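Local coordinates for coat protein (Sulfolobus turreted icosahedral virus, PDB 2BBD), which serves as the major capsid protein of an archaeal virus and probably builds its icosahedral shell, with a structure that points to common ancestry with eukaryotic and bacterial viruses, at residues A[235-238]-A[244-247]. Numbering follows the deposited sequence.
Sequences LKIV and DKIK
Leu235 O takes two backbone N-H groups, the signature of a classic beta bulge in which Lys245 and Ile246 together face Leu235. The bond from Lys245 N to Leu235 O is short, 2.7 Å, and nearly straight, almost head-on to the carbonyl. Ile246 N reaches Leu235 O at 3.1 Å, lying in the carbonyl plane on a lone pair. In return Leu235 N donates to Ile246 O at 2.7 Å, tilted 26° from that carbonyl's plane, and completes the antiparallel hydrogen-bonded pair. The extra residue shifts the register by one, leaving Lys236 and Asp244 as a non-hydrogen-bonded pair. On their face, Asp244 OD2 rests against the extended lysine chain, 3.3 Å from Lys236 CB. Lys236 NZ stays 5.1 Å from Asp244 OD2, beyond contact, though the opposite charges probably attract, perhaps more with Glu234 OE2 close by. Leu235 and Ile246 share the other face, packing CB against CB and Leu235 CD2 against Ile246 CD1 at 3.6 Å. Lys245 CG, set beside its backbone N (chi1 -73°), meets Ile237 CG1 at 3.6 Å. The bulge sits where the chain turns a corner at Lys245, in the hairpin of strands 230-237 and 243-249, probably within one jelly roll of the double jelly-roll capsid fold. Strand 243-249 edges a four-stranded antiparallel sheet within this chain; 293-299 flanks 230-237, and Phe279, Ile273 and Tyr278 of strand 270-284 pack on the Leu235-Ile246 side.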
loop_
_atom_site.group_PDB
_atom_site.type_symbol
_atom_site.label_atom_id
_atom_site.label_comp_id
_atom_site.label_asym_id
_atom_site.label_seq_id
_atom_site.Cartn_x
_atom_site.Cartn_y
_atom_site.Cartn_z
ATOM N N LEU A 235 -6.345 -16.583 -10.165
ATOM C CA LEU A 235 -5.067 -16.892 -9.527
ATOM C C LEU A 235 -4.836 -18.353 -9.887
ATOM O O LEU A 235 -5.571 -19.241 -9.438
ATOM C CB LEU A 235 -5.141 -16.734 -8.006
ATOM C CG LEU A 235 -3.781 -16.953 -7.333
ATOM C CD1 LEU A 235 -2.816 -15.843 -7.767
ATOM C CD2 LEU A 235 -3.933 -16.978 -5.809
ATOM N N LYS A 236 -3.814 -18.604 -10.696
ATOM C CA LYS A 236 -3.554 -19.956 -11.161
ATOM C C LYS A 236 -2.149 -20.501 -10.919
ATOM O O LYS A 236 -1.154 -19.786 -11.073
ATOM C CB LYS A 236 -3.878 -20.013 -12.660
ATOM C CG LYS A 236 -3.676 -21.353 -13.343
ATOM C CD LYS A 236 -3.911 -21.192 -14.843
ATOM C CE LYS A 236 -3.786 -22.507 -15.596
ATOM N NZ LYS A 236 -3.993 -22.310 -17.072
ATOM N N ILE A 237 -2.086 -21.775 -10.538
ATOM C CA ILE A 237 -0.819 -22.461 -10.307
ATOM C C ILE A 237 -0.420 -22.976 -11.685
ATOM O O ILE A 237 -1.113 -23.816 -12.259
ATOM C CB ILE A 237 -0.986 -23.680 -9.351
ATOM C CG1 ILE A 237 -1.668 -23.252 -8.048
ATOM C CG2 ILE A 237 0.377 -24.303 -9.044
ATOM C CD1 ILE A 237 -0.940 -22.171 -7.286
ATOM N N VAL A 238 0.685 -22.470 -12.219
ATOM C CA VAL A 238 1.149 -22.875 -13.540
ATOM C C VAL A 238 2.176 -24.004 -13.502
ATOM O O VAL A 238 2.327 -24.742 -14.478
ATOM C CB VAL A 238 1.769 -21.676 -14.295
ATOM C CG1 VAL A 238 2.350 -22.131 -15.626
ATOM C CG2 VAL A 238 0.711 -20.609 -14.529
ATOM N N ASP A 244 -6.341 -23.706 -11.142
ATOM C CA ASP A 244 -6.865 -22.431 -10.667
ATOM C C ASP A 244 -7.078 -22.536 -9.170
ATOM O O ASP A 244 -7.535 -23.565 -8.683
ATOM C CB ASP A 244 -8.218 -22.118 -11.316
ATOM C CG ASP A 244 -8.089 -21.469 -12.685
ATOM O OD1 ASP A 244 -9.124 -21.345 -13.379
ATOM O OD2 ASP A 244 -6.968 -21.070 -13.066
ATOM N N LYS A 245 -6.740 -21.478 -8.443
ATOM C CA LYS A 245 -6.945 -21.439 -6.999
ATOM C C LYS A 245 -8.020 -20.386 -6.753
ATOM O O LYS A 245 -8.725 -20.401 -5.740
ATOM C CB LYS A 245 -5.651 -21.056 -6.280
ATOM C CG LYS A 245 -4.611 -22.164 -6.258
ATOM C CD LYS A 245 -5.135 -23.406 -5.536
ATOM C CE LYS A 245 -5.509 -23.102 -4.091
ATOM N NZ LYS A 245 -5.910 -24.322 -3.333
ATOM N N ILE A 246 -8.129 -19.465 -7.703
ATOM C CA ILE A 246 -9.124 -18.411 -7.639
ATOM C C ILE A 246 -9.571 -18.082 -9.056
ATOM O O ILE A 246 -8.749 -17.871 -9.949
ATOM C CB ILE A 246 -8.574 -17.120 -6.995
ATOM C CG1 ILE A 246 -7.894 -17.433 -5.662
ATOM C CG2 ILE A 246 -9.724 -16.142 -6.767
ATOM C CD1 ILE A 246 -7.317 -16.211 -4.963
ATOM N N LYS A 247 -10.883 -18.063 -9.251
ATOM C CA LYS A 247 -11.495 -17.753 -10.538
ATOM C C LYS A 247 -12.809 -17.088 -10.154
ATOM O O LYS A 247 -13.771 -17.762 -9.771
ATOM C CB LYS A 247 -11.763 -19.032 -11.327
ATOM C CG LYS A 247 -12.301 -18.792 -12.720
ATOM C CD LYS A 247 -11.230 -18.237 -13.639
ATOM C CE LYS A 247 -11.794 -18.006 -15.028
ATOM N NZ LYS A 247 -12.438 -19.236 -15.565
#